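Local atomic coordinates of flagellar hook-associated protein 2 (Bdellovibrio bacteriovorus, PDB entry 6KTY), a protein that probably caps the tip of the growing flagellar filament, where it promotes polymerization of flagellin and keeps the exported subunits from leaking away. Residues 40-45 with 149-154; 45-50 with 114-119; 35-40 with 178-183. All blocks are in the same frame, centred on the assembly; numbering follows the deposited sequence.

Interaction 1: 40-45 with 149-154; sequences LAQKPA and KAQNAK
Q42 and Q151 face each other as one antiparallel hydrogen-bonded pair, the sole beta bridge between 40-45 and 149-154, which run in nearly opposite directions. Q42 N donates to Q151 O at 2.8 Å and Q151 N returns a bond to Q42 O at 2.9 Å. On either side of this pair the backbones still touch: A41 CA lies 3.4 Å from A153 N, and A150 CA sends a CA-H...O contact to Q42 O. The two segments join the sheet containing 32-39 and 153-157 to the sheet containing 45-48 and 144-148, consistent with the two crossings between beta-rich head domains of FliD, one inserted into the other, in this fragment. The glutamine side chains run alongside one another in the same direction, with Q42 CG 3.8 Å from Q151 CB and their amide planes turned 57° apart. The Q42 chain bends at chi2 (-78°), and its NE2 reaches back to L40 O, 3.0 Å away, from above the carbonyl plane; OE1 is held by R148 and NE2 also meets E188 of the second subunit. Apolar contacts flank the glutamines: A41 CB rests 3.9 Å from A153 CB, and the ring carbon P44 CD lies 3.7 Å from A150 CB.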
ATOM      1  N   LEU A  40       1.767 -13.495  -4.813  1.00 26.68           N
ATOM      2  CA  LEU A  40       2.944 -14.329  -4.747  1.00 27.71           C
ATOM      3  C   LEU A  40       2.560 -15.760  -5.130  1.00 27.87           C
ATOM      4  O   LEU A  40       1.408 -16.164  -5.007  1.00 26.81           O
ATOM      5  CB  LEU A  40       3.558 -14.316  -3.353  1.00 27.81           C
ATOM      6  CG  LEU A  40       4.125 -12.980  -2.879  1.00 27.35           C
ATOM      7  CD1 LEU A  40       4.527 -13.152  -1.420  1.00 27.90           C
ATOM      8  CD2 LEU A  40       5.337 -12.485  -3.697  1.00 26.90           C
ATOM      9  N   ALA A  41       3.525 -16.524  -5.606  1.00 27.70           N
ATOM     10  CA  ALA A  41       3.317 -17.968  -5.739  1.00 28.15           C
ATOM     11  C   ALA A  41       3.076 -18.584  -4.339  1.00 27.09           C
ATOM     12  O   ALA A  41       3.680 -18.139  -3.374  1.00 26.22           O
ATOM     13  CB  ALA A  41       4.513 -18.601  -6.412  1.00 27.72           C
ATOM     14  N   GLN A  42       2.183 -19.574  -4.254  1.00 27.01           N
ATOM     15  CA  GLN A  42       1.724 -20.123  -2.973  1.00 27.07           C
ATOM     16  C   GLN A  42       2.120 -21.600  -2.876  1.00 27.34           C
ATOM     17  O   GLN A  42       1.958 -22.353  -3.856  1.00 26.34           O
ATOM     18  CB  GLN A  42       0.206 -20.021  -2.838  1.00 27.00           C
ATOM     19  CG  GLN A  42      -0.391 -18.682  -3.116  1.00 30.15           C
ATOM     20  CD  GLN A  42      -0.217 -17.721  -1.951  1.00 31.21           C
ATOM     21  OE1 GLN A  42      -0.646 -18.001  -0.846  1.00 31.54           O
ATOM     22  NE2 GLN A  42       0.406 -16.594  -2.203  1.00 31.47           N
ATOM     23  N   LYS A  43       2.633 -21.981  -1.700  1.00 27.98           N
ATOM     24  CA  LYS A  43       2.881 -23.373  -1.341  1.00 27.91           C
ATOM     25  C   LYS A  43       1.574 -24.067  -1.010  1.00 24.92           C
ATOM     26  O   LYS A  43       0.706 -23.457  -0.406  1.00 24.35           O
ATOM     27  CB  LYS A  43       3.767 -23.460  -0.095  1.00 27.71           C
ATOM     28  CG  LYS A  43       5.135 -22.871  -0.235  1.00 33.27           C
ATOM     29  CD  LYS A  43       5.800 -22.823   1.154  1.00 36.79           C
ATOM     30  CE  LYS A  43       6.779 -21.659   1.293  1.00 43.24           C
ATOM     31  NZ  LYS A  43       6.189 -20.541   2.139  1.00 45.61           N
ATOM     32  N   PRO A  44       1.449 -25.363  -1.353  1.00 23.85           N
ATOM     33  CA  PRO A  44       0.288 -26.107  -0.853  1.00 24.45           C
ATOM     34  C   PRO A  44       0.477 -26.252   0.664  1.00 23.33           C
ATOM     35  O   PRO A  44       1.626 -26.361   1.116  1.00 22.18           O
ATOM     36  CB  PRO A  44       0.419 -27.463  -1.545  1.00 25.10           C
ATOM     37  CG  PRO A  44       1.907 -27.622  -1.707  1.00 23.88           C
ATOM     38  CD  PRO A  44       2.479 -26.265  -1.886  1.00 23.44           C
ATOM     39  N   ALA A  45      -0.603 -26.270   1.428  1.00 22.58           N
ATOM     40  CA  ALA A  45      -0.487 -26.360   2.887  1.00 22.58           C
ATOM     41  C   ALA A  45      -1.754 -26.775   3.563  1.00 22.86           C
ATOM     42  O   ALA A  45      -2.845 -26.675   2.977  1.00 24.10           O
ATOM     43  CB  ALA A  45       0.034 -24.998   3.480  1.00 22.57           C
ATOM     44  N   LYS A 149      -4.325 -24.881  -1.773  1.00 27.82           N
ATOM     45  CA  LYS A 149      -3.704 -25.479  -2.922  1.00 29.20           C
ATOM     46  C   LYS A 149      -2.474 -24.660  -3.268  1.00 26.74           C
ATOM     47  O   LYS A 149      -2.405 -23.459  -2.984  1.00 25.87           O
ATOM     48  CB  LYS A 149      -4.637 -25.477  -4.146  1.00 30.54           C
ATOM     49  CG  LYS A 149      -5.987 -26.115  -3.913  1.00 36.87           C
ATOM     50  CD  LYS A 149      -6.890 -25.851  -5.127  1.00 41.22           C
ATOM     51  CE  LYS A 149      -8.333 -26.326  -4.918  1.00 44.97           C
ATOM     52  NZ  LYS A 149      -9.242 -25.545  -5.832  1.00 48.51           N
ATOM     53  N   ALA A 150      -1.509 -25.318  -3.873  1.00 26.59           N
ATOM     54  CA  ALA A 150      -0.359 -24.623  -4.457  1.00 26.28           C
ATOM     55  C   ALA A 150      -0.868 -23.712  -5.581  1.00 26.93           C
ATOM     56  O   ALA A 150      -1.794 -24.083  -6.324  1.00 26.25           O
ATOM     57  CB  ALA A 150       0.621 -25.613  -5.030  1.00 25.96           C
ATOM     58  N   GLN A 151      -0.256 -22.545  -5.709  1.00 26.96           N
ATOM     59  CA  GLN A 151      -0.618 -21.619  -6.786  1.00 28.24           C
ATOM     60  C   GLN A 151       0.578 -20.932  -7.412  1.00 27.37           C
ATOM     61  O   GLN A 151       1.613 -20.691  -6.776  1.00 26.03           O
ATOM     62  CB  GLN A 151      -1.527 -20.506  -6.293  1.00 29.04           C
ATOM     63  CG  GLN A 151      -2.886 -20.914  -5.709  1.00 33.26           C
ATOM     64  CD  GLN A 151      -3.756 -19.685  -5.499  1.00 37.76           C
ATOM     65  OE1 GLN A 151      -3.925 -18.881  -6.426  1.00 44.18           O
ATOM     66  NE2 GLN A 151      -4.291 -19.511  -4.292  1.00 39.36           N
ATOM     67  N   ASN A 152       0.392 -20.580  -8.683  1.00 27.58           N
ATOM     68  CA  ASN A 152       1.321 -19.754  -9.394  1.00 27.79           C
ATOM     69  C   ASN A 152       1.285 -18.310  -8.849  1.00 27.09           C
ATOM     70  O   ASN A 152       0.258 -17.830  -8.344  1.00 27.01           O
ATOM     71  CB  ASN A 152       0.968 -19.753 -10.910  1.00 27.92           C
ATOM     72  CG  ASN A 152       1.120 -21.112 -11.563  1.00 29.99           C
ATOM     73  OD1 ASN A 152       1.905 -21.966 -11.114  1.00 31.60           O
ATOM     74  ND2 ASN A 152       0.385 -21.315 -12.652  1.00 27.33           N
ATOM     75  N   ALA A 153       2.426 -17.627  -8.961  1.00 27.40           N
ATOM     76  CA  ALA A 153       2.456 -16.169  -8.915  1.00 26.68           C
ATOM     77  C   ALA A 153       1.674 -15.590 -10.077  1.00 27.24           C
ATOM     78  O   ALA A 153       1.573 -16.183 -11.175  1.00 27.38           O
ATOM     79  CB  ALA A 153       3.857 -15.645  -8.939  1.00 25.11           C
ATOM     80  N   LYS A 154       1.077 -14.433  -9.826  1.00 27.01           N
ATOM     81  CA  LYS A 154       0.425 -13.677 -10.874  1.00 28.26           C
ATOM     82  C   LYS A 154       1.141 -12.354 -10.917  1.00 27.03           C
ATOM     83  O   LYS A 154       1.245 -11.665  -9.892  1.00 27.11           O
ATOM     84  CB  LYS A 154      -1.060 -13.470 -10.589  1.00 28.66           C
ATOM     85  CG  LYS A 154      -1.897 -14.751 -10.619  1.00 32.78           C
ATOM     86  CD  LYS A 154      -3.321 -14.483 -10.199  1.00 33.77           C
ATOM     87  CE  LYS A 154      -4.202 -15.718 -10.334  1.00 37.77           C
ATOM     88  NZ  LYS A 154      -5.575 -15.403  -9.766  1.00 42.12           N
TER

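Interaction 2: 45-50 with 114-119; sequences AAMSNG and KLLVSG
M47 and K114 cross at about a right angle over a pair of antiparallel strands, 45-48 and 114-119, that lie next to each other in a four-stranded antiparallel sheet. M47 CG lies 4.0 Å from K114 CB, while SD lies near K114 CD. The methionine then bends at its last torsion (chi3 -80°), and M47 CE turns to L116, settling 3.7 Å from its CD1. M47 and L116 cross obliquely, as a non-hydrogen-bonded pair on the sheet face that also carries A45 and S118; there A45 CB meets S118 CB at 3.8 Å. F160 of the second subunit packs on A45, M47 and L116, so this face lies at a subunit interface. The opposite face, with A46 and V117, turns toward helix 84-94, where I91 touches V117.

A46 and V117 form the hydrogen-bonded pair: A46 N donates to V117 O and V117 N to A46 O, both at 2.8 Å. K114 runs extended beyond CG and lays its methylenes against the backbone of S48 to G50: K114 CG is 3.4 Å from S48 O, and CE lies near G50 N and CA. Its NZ continues to a salt bridge with D105. At S48 the pairing changes character. Its backbone N still donates to L115 O, in the carbonyl plane, but the return bond goes to the side chain. S48 OG, placed between the backbone N and the carbonyl carbon (chi1 80°), accepts from L115 N at 2.8 Å and donates its own proton to N49 O, 2.6 Å away.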
ATOM      1  N   ALA A  45      -0.603 -26.270   1.428  1.00 22.58           N
ATOM      2  CA  ALA A  45      -0.487 -26.360   2.887  1.00 22.58           C
ATOM      3  C   ALA A  45      -1.754 -26.775   3.563  1.00 22.86           C
ATOM      4  O   ALA A  45      -2.845 -26.675   2.977  1.00 24.10           O
ATOM      5  CB  ALA A  45       0.034 -24.998   3.480  1.00 22.57           C
ATOM      6  N   ALA A  46      -1.640 -27.260   4.802  1.00 22.59           N
ATOM      7  CA  ALA A  46      -2.851 -27.636   5.576  1.00 23.62           C
ATOM      8  C   ALA A  46      -2.599 -27.321   7.045  1.00 23.39           C
ATOM      9  O   ALA A  46      -1.424 -27.314   7.528  1.00 21.24           O
ATOM     10  CB  ALA A  46      -3.252 -29.167   5.356  1.00 24.23           C
ATOM     11  N   MET A  47      -3.649 -26.966   7.749  1.00 23.65           N
ATOM     12  CA  MET A  47      -3.476 -26.594   9.161  1.00 25.17           C
ATOM     13  C   MET A  47      -4.433 -27.383   9.991  1.00 25.94           C
ATOM     14  O   MET A  47      -5.620 -27.474   9.635  1.00 25.77           O
ATOM     15  CB  MET A  47      -3.698 -25.085   9.394  1.00 26.92           C
ATOM     16  CG  MET A  47      -3.232 -24.600  10.785  1.00 31.04           C
ATOM     17  SD  MET A  47      -3.309 -22.837  11.030  1.00 41.10           S
ATOM     18  CE  MET A  47      -1.824 -22.336  10.188  1.00 38.77           C
ATOM     19  N   SER A  48      -3.952 -27.932  11.105  1.00 25.70           N
ATOM     20  CA  SER A  48      -4.839 -28.733  11.984  1.00 26.57           C
ATOM     21  C   SER A  48      -5.871 -27.921  12.767  1.00 28.16           C
ATOM     22  O   SER A  48      -5.771 -26.694  12.873  1.00 27.39           O
ATOM     23  CB  SER A  48      -4.015 -29.579  12.968  1.00 25.77           C
ATOM     24  OG  SER A  48      -3.587 -28.785  14.063  1.00 26.33           O
ATOM     25  N   ASN A  49      -6.873 -28.627  13.300  1.00 28.91           N
ATOM     26  CA  ASN A  49      -7.647 -28.153  14.452  1.00 30.40           C
ATOM     27  C   ASN A  49      -6.753 -27.817  15.657  1.00 29.35           C
ATOM     28  O   ASN A  49      -5.566 -28.193  15.695  1.00 28.53           O
ATOM     29  CB  ASN A  49      -8.750 -29.161  14.820  1.00 33.23           C
ATOM     30  CG  ASN A  49      -8.205 -30.556  15.182  1.00 32.28           C
ATOM     31  OD1 ASN A  49      -7.250 -31.034  14.602  1.00 32.03           O
ATOM     32  ND2 ASN A  49      -8.834 -31.195  16.160  1.00 34.84           N
ATOM     33  N   GLY A  50      -7.307 -27.069  16.596  1.00 30.23           N
ATOM     34  CA  GLY A  50      -6.564 -26.549  17.749  1.00 29.67           C
ATOM     35  C   GLY A  50      -6.455 -27.584  18.860  1.00 29.65           C
ATOM     36  O   GLY A  50      -7.379 -28.381  19.083  1.00 29.73           O
ATOM     37  N   LYS A 114      -1.766 -25.401  16.836  1.00 26.24           N
ATOM     38  CA  LYS A 114      -2.094 -26.049  15.564  1.00 24.58           C
ATOM     39  C   LYS A 114      -0.898 -26.511  14.787  1.00 23.52           C
ATOM     40  O   LYS A 114       0.171 -25.866  14.820  1.00 23.66           O
ATOM     41  CB  LYS A 114      -2.937 -25.116  14.724  1.00 26.48           C
ATOM     42  CG  LYS A 114      -4.303 -24.897  15.316  1.00 25.12           C
ATOM     43  CD  LYS A 114      -5.018 -23.833  14.569  1.00 26.38           C
ATOM     44  CE  LYS A 114      -6.385 -23.577  15.208  1.00 28.20           C
ATOM     45  NZ  LYS A 114      -7.211 -22.606  14.463  1.00 29.69           N
ATOM     46  N   LEU A 115      -1.048 -27.660  14.132  1.00 22.56           N
ATOM     47  CA  LEU A 115      -0.002 -28.180  13.262  1.00 23.93           C
ATOM     48  C   LEU A 115      -0.223 -27.573  11.884  1.00 23.00           C
ATOM     49  O   LEU A 115      -1.340 -27.612  11.361  1.00 22.30           O
ATOM     50  CB  LEU A 115      -0.042 -29.707  13.189  1.00 24.52           C
ATOM     51  CG  LEU A 115       1.007 -30.383  12.294  1.00 25.73           C
ATOM     52  CD1 LEU A 115       2.397 -30.339  12.949  1.00 25.24           C
ATOM     53  CD2 LEU A 115       0.586 -31.821  12.023  1.00 25.80           C
ATOM     54  N   LEU A 116       0.824 -26.947  11.355  1.00 22.34           N
ATOM     55  CA  LEU A 116       0.829 -26.414   9.993  1.00 22.16           C
ATOM     56  C   LEU A 116       1.781 -27.257   9.160  1.00 22.50           C
ATOM     57  O   LEU A 116       2.968 -27.392   9.508  1.00 21.46           O
ATOM     58  CB  LEU A 116       1.298 -24.950  10.005  1.00 23.67           C
ATOM     59  CG  LEU A 116       1.677 -24.293   8.648  1.00 26.42           C
ATOM     60  CD1 LEU A 116       0.425 -24.133   7.790  1.00 26.28           C
ATOM     61  CD2 LEU A 116       2.349 -22.911   8.841  1.00 31.52           C
ATOM     62  N   VAL A 117       1.304 -27.807   8.057  1.00 22.46           N
ATOM     63  CA  VAL A 117       2.178 -28.620   7.198  1.00 22.02           C
ATOM     64  C   VAL A 117       2.156 -27.955   5.794  1.00 22.99           C
ATOM     65  O   VAL A 117       1.090 -27.759   5.225  1.00 23.70           O
ATOM     66  CB  VAL A 117       1.682 -30.058   7.145  1.00 21.59           C
ATOM     67  CG1 VAL A 117       2.532 -30.918   6.225  1.00 22.20           C
ATOM     68  CG2 VAL A 117       1.609 -30.682   8.574  1.00 22.13           C
ATOM     69  N   SER A 118       3.316 -27.629   5.246  1.00 23.67           N
ATOM     70  CA  SER A 118       3.371 -26.962   3.950  1.00 25.35           C
ATOM     71  C   SER A 118       4.359 -27.650   3.008  1.00 27.28           C
ATOM     72  O   SER A 118       5.367 -28.196   3.457  1.00 28.14           O
ATOM     73  CB  SER A 118       3.697 -25.505   4.169  1.00 26.18           C
ATOM     74  OG  SER A 118       5.068 -25.392   4.534  1.00 31.03           O
ATOM     75  N   GLY A 119       4.044 -27.660   1.709  1.00 27.32           N
ATOM     76  CA  GLY A 119       4.980 -28.125   0.685  1.00 29.12           C
ATOM     77  C   GLY A 119       6.172 -27.205   0.688  1.00 29.49           C
ATOM     78  O   GLY A 119       6.112 -26.107   1.243  1.00 30.55           O
TER

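Interaction 3: 35-40 with 178-183; sequences IEVVQL and LDFKSA
The F180 ring meets V37 obliquely, F180 CD1 lying 4.1 Å from V37 CG2, with the two side chains crossing at a slant; L164 of strand 160-164 also touches the phenylalanine. At the root of the side chain, F180 CB rests 3.9 Å from L40 CD2, and the two side chains pass one another, L40 heading one way and F180 the other. The contact brings together strands of two antiparallel sheets: strand 32-39 belongs to the five-stranded sheet with 153-157, and strand 178-180 to a three-stranded one with 19-21 and 168-169. Between 35-40 and 178-183 the packing is by side chains against backbone and side chains, without bonded pairing.

The V37 side chain is directed at 178-183 and lodges against the peptide of S182. V37 CG1, anti to the backbone N (chi1 -174°), comes within 3.5 Å of S182 O, a buried oxygen that has no partner in the model; an apolar methyl is thus its close neighbour here. I18 touches both V37 and S182, and S182 OG is hydrogen-bonded to N17 O and to R187 NH1 of the second subunit, which places this side of the contact at a subunit interface. The main chain of V37 pairs with A184, just beyond the segment.

V38 and Q39 both face K154 of the neighbouring strand, a classic beta bulge that lies beside the methyl of A183. The Q39 side chain leads away from 178-183, with NE2 bonded to N152 O. L40 CD2 also packs near S182 C, while L40 CG lies 4.1 Å from A183 CB. A183 CB is 3.9 Å from both V38 O and L40 N.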
ATOM      1  N   ILE A  35       6.297  -3.708 -13.988  1.00 33.65           N
ATOM      2  CA  ILE A  35       5.950  -4.975 -13.338  1.00 32.14           C
ATOM      3  C   ILE A  35       5.104  -4.718 -12.123  1.00 30.52           C
ATOM      4  O   ILE A  35       5.451  -3.873 -11.286  1.00 30.04           O
ATOM      5  CB  ILE A  35       7.195  -5.770 -12.871  1.00 32.98           C
ATOM      6  CG1 ILE A  35       8.098  -6.117 -14.040  1.00 35.60           C
ATOM      7  CG2 ILE A  35       6.788  -7.093 -12.219  1.00 33.75           C
ATOM      8  CD1 ILE A  35       7.403  -6.850 -15.180  1.00 38.53           C
ATOM      9  N   GLU A  36       4.010  -5.468 -12.054  1.00 29.22           N
ATOM     10  CA  GLU A  36       3.102  -5.510 -10.940  1.00 28.31           C
ATOM     11  C   GLU A  36       3.043  -6.929 -10.357  1.00 27.27           C
ATOM     12  O   GLU A  36       2.705  -7.884 -11.074  1.00 26.66           O
ATOM     13  CB  GLU A  36       1.709  -5.150 -11.434  1.00 28.42           C
ATOM     14  CG  GLU A  36       0.720  -4.966 -10.318  1.00 27.72           C
ATOM     15  CD  GLU A  36      -0.655  -4.585 -10.803  1.00 29.29           C
ATOM     16  OE1 GLU A  36      -0.751  -3.975 -11.877  1.00 30.71           O
ATOM     17  OE2 GLU A  36      -1.643  -4.849 -10.086  1.00 31.26           O
ATOM     18  N   VAL A  37       3.342  -7.074  -9.072  1.00 25.67           N
ATOM     19  CA  VAL A  37       3.167  -8.379  -8.417  1.00 24.16           C
ATOM     20  C   VAL A  37       1.747  -8.459  -7.849  1.00 24.00           C
ATOM     21  O   VAL A  37       1.437  -7.813  -6.829  1.00 23.21           O
ATOM     22  CB  VAL A  37       4.173  -8.597  -7.310  1.00 24.89           C
ATOM     23  CG1 VAL A  37       4.012 -10.058  -6.765  1.00 23.20           C
ATOM     24  CG2 VAL A  37       5.551  -8.305  -7.803  1.00 24.77           C
ATOM     25  N   VAL A  38       0.873  -9.201  -8.534  1.00 23.61           N
ATOM     26  CA  VAL A  38      -0.532  -9.314  -8.140  1.00 25.23           C
ATOM     27  C   VAL A  38      -0.665 -10.307  -6.970  1.00 26.32           C
ATOM     28  O   VAL A  38      -1.289 -10.000  -5.983  1.00 25.97           O
ATOM     29  CB  VAL A  38      -1.456  -9.690  -9.332  1.00 25.45           C
ATOM     30  CG1 VAL A  38      -2.893  -9.811  -8.877  1.00 29.00           C
ATOM     31  CG2 VAL A  38      -1.370  -8.577 -10.426  1.00 25.23           C
ATOM     32  N   GLN A  39      -0.025 -11.462  -7.073  1.00 27.58           N
ATOM     33  CA  GLN A  39      -0.087 -12.469  -6.007  1.00 29.19           C
ATOM     34  C   GLN A  39       1.230 -13.208  -5.992  1.00 27.90           C
ATOM     35  O   GLN A  39       1.771 -13.514  -7.069  1.00 27.40           O
ATOM     36  CB  GLN A  39      -1.246 -13.393  -6.374  1.00 31.13           C
ATOM     37  CG  GLN A  39      -1.400 -14.645  -5.594  1.00 34.36           C
ATOM     38  CD  GLN A  39      -2.465 -15.514  -6.242  1.00 36.93           C
ATOM     39  OE1 GLN A  39      -3.650 -15.205  -6.158  1.00 35.65           O
ATOM     40  NE2 GLN A  39      -2.040 -16.600  -6.907  1.00 35.41           N
ATOM     41  N   LEU A  40       1.767 -13.495  -4.813  1.00 26.68           N
ATOM     42  CA  LEU A  40       2.944 -14.329  -4.747  1.00 27.71           C
ATOM     43  C   LEU A  40       2.560 -15.760  -5.130  1.00 27.87           C
ATOM     44  O   LEU A  40       1.408 -16.164  -5.007  1.00 26.81           O
ATOM     45  CB  LEU A  40       3.558 -14.316  -3.353  1.00 27.81           C
ATOM     46  CG  LEU A  40       4.125 -12.980  -2.879  1.00 27.35           C
ATOM     47  CD1 LEU A  40       4.527 -13.152  -1.420  1.00 27.90           C
ATOM     48  CD2 LEU A  40       5.337 -12.485  -3.697  1.00 26.90           C
ATOM     49  N   LEU A 178      14.940 -11.547 -11.236  1.00 37.67           N
ATOM     50  CA  LEU A 178      13.997 -10.845 -10.374  1.00 36.54           C
ATOM     51  C   LEU A 178      13.564 -11.771  -9.231  1.00 35.80           C
ATOM     52  O   LEU A 178      13.344 -12.952  -9.464  1.00 35.51           O
ATOM     53  CB  LEU A 178      12.733 -10.455 -11.166  1.00 35.43           C
ATOM     54  CG  LEU A 178      12.834  -9.464 -12.334  1.00 36.39           C
ATOM     55  CD1 LEU A 178      11.439  -9.163 -12.900  1.00 35.93           C
ATOM     56  CD2 LEU A 178      13.485  -8.181 -11.871  1.00 35.95           C
ATOM     57  N   ASP A 179      13.498 -11.232  -8.013  1.00 35.22           N
ATOM     58  CA  ASP A 179      12.886 -11.893  -6.871  1.00 35.21           C
ATOM     59  C   ASP A 179      11.719 -11.046  -6.378  1.00 32.70           C
ATOM     60  O   ASP A 179      11.898  -9.863  -6.045  1.00 30.71           O
ATOM     61  CB  ASP A 179      13.923 -12.076  -5.748  1.00 37.35           C
ATOM     62  CG  ASP A 179      13.460 -13.063  -4.678  1.00 42.26           C
ATOM     63  OD1 ASP A 179      13.120 -14.239  -5.029  1.00 49.72           O
ATOM     64  OD2 ASP A 179      13.447 -12.683  -3.474  1.00 48.07           O
ATOM     65  N   PHE A 180      10.517 -11.635  -6.341  1.00 30.85           N
ATOM     66  CA  PHE A 180       9.361 -10.917  -5.820  1.00 30.71           C
ATOM     67  C   PHE A 180       9.413 -10.924  -4.290  1.00 30.54           C
ATOM     68  O   PHE A 180       9.414 -12.006  -3.663  1.00 30.97           O
ATOM     69  CB  PHE A 180       8.046 -11.527  -6.345  1.00 30.01           C
ATOM     70  CG  PHE A 180       8.078 -11.816  -7.808  1.00 32.52           C
ATOM     71  CD1 PHE A 180       8.624 -10.898  -8.696  1.00 34.96           C
ATOM     72  CD2 PHE A 180       7.585 -13.008  -8.311  1.00 34.88           C
ATOM     73  CE1 PHE A 180       8.678 -11.163 -10.061  1.00 36.77           C
ATOM     74  CE2 PHE A 180       7.651 -13.282  -9.664  1.00 35.93           C
ATOM     75  CZ  PHE A 180       8.215 -12.360 -10.539  1.00 37.00           C
ATOM     76  N   LYS A 181       9.448  -9.738  -3.688  1.00 30.34           N
ATOM     77  CA  LYS A 181       9.541  -9.625  -2.210  1.00 30.28           C
ATOM     78  C   LYS A 181       8.181  -9.547  -1.497  1.00 29.40           C
ATOM     79  O   LYS A 181       8.071  -9.863  -0.309  1.00 30.95           O
ATOM     80  CB  LYS A 181      10.336  -8.409  -1.845  1.00 31.01           C
ATOM     81  CG  LYS A 181      11.669  -8.249  -2.515  1.00 32.93           C
ATOM     82  CD  LYS A 181      12.588  -9.344  -2.124  1.00 35.41           C
ATOM     83  CE  LYS A 181      14.005  -9.009  -2.478  1.00 36.82           C
ATOM     84  NZ  LYS A 181      14.902 -10.150  -2.170  1.00 39.81           N
ATOM     85  N   SER A 182       7.162  -9.067  -2.193  1.00 28.00           N
ATOM     86  CA  SER A 182       5.812  -8.958  -1.643  1.00 26.50           C
ATOM     87  C   SER A 182       4.806  -8.857  -2.750  1.00 26.59           C
ATOM     88  O   SER A 182       5.157  -8.479  -3.848  1.00 27.61           O
ATOM     89  CB  SER A 182       5.704  -7.721  -0.704  1.00 26.71           C
ATOM     90  OG  SER A 182       5.942  -6.496  -1.387  1.00 26.92           O
ATOM     91  N   ALA A 183       3.551  -9.183  -2.463  1.00 26.99           N
ATOM     92  CA  ALA A 183       2.444  -8.988  -3.398  1.00 27.25           C
ATOM     93  C   ALA A 183       1.915  -7.573  -3.193  1.00 27.24           C
ATOM     94  O   ALA A 183       1.798  -7.111  -2.071  1.00 27.02           O
ATOM     95  CB  ALA A 183       1.347  -9.992  -3.132  1.00 27.29           C
TER

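In the fold
From the N terminus, strand 32-39 enters interaction 3, continues through 40-45 into interaction 1, and becomes strand 45-48 in interaction 2. The partners come back in reverse order: 114-119 closes the innermost loop, 149-154 a larger one around it, and 178-183 the outermost, so the three loops nest without crossing. Interactions 1 and 2 share A45 and meet where P44 O probably accepts from G119 N; interactions 1 and 3 share L40 and the sheet of 32-39 and 153-157. Interactions 2 and 3, with centres 25 Å apart, do not touch; interaction 1 bridges the sheets of 32-39 and 45-48, while 178-183 brings in the three-stranded sheet. All three reach the second subunit.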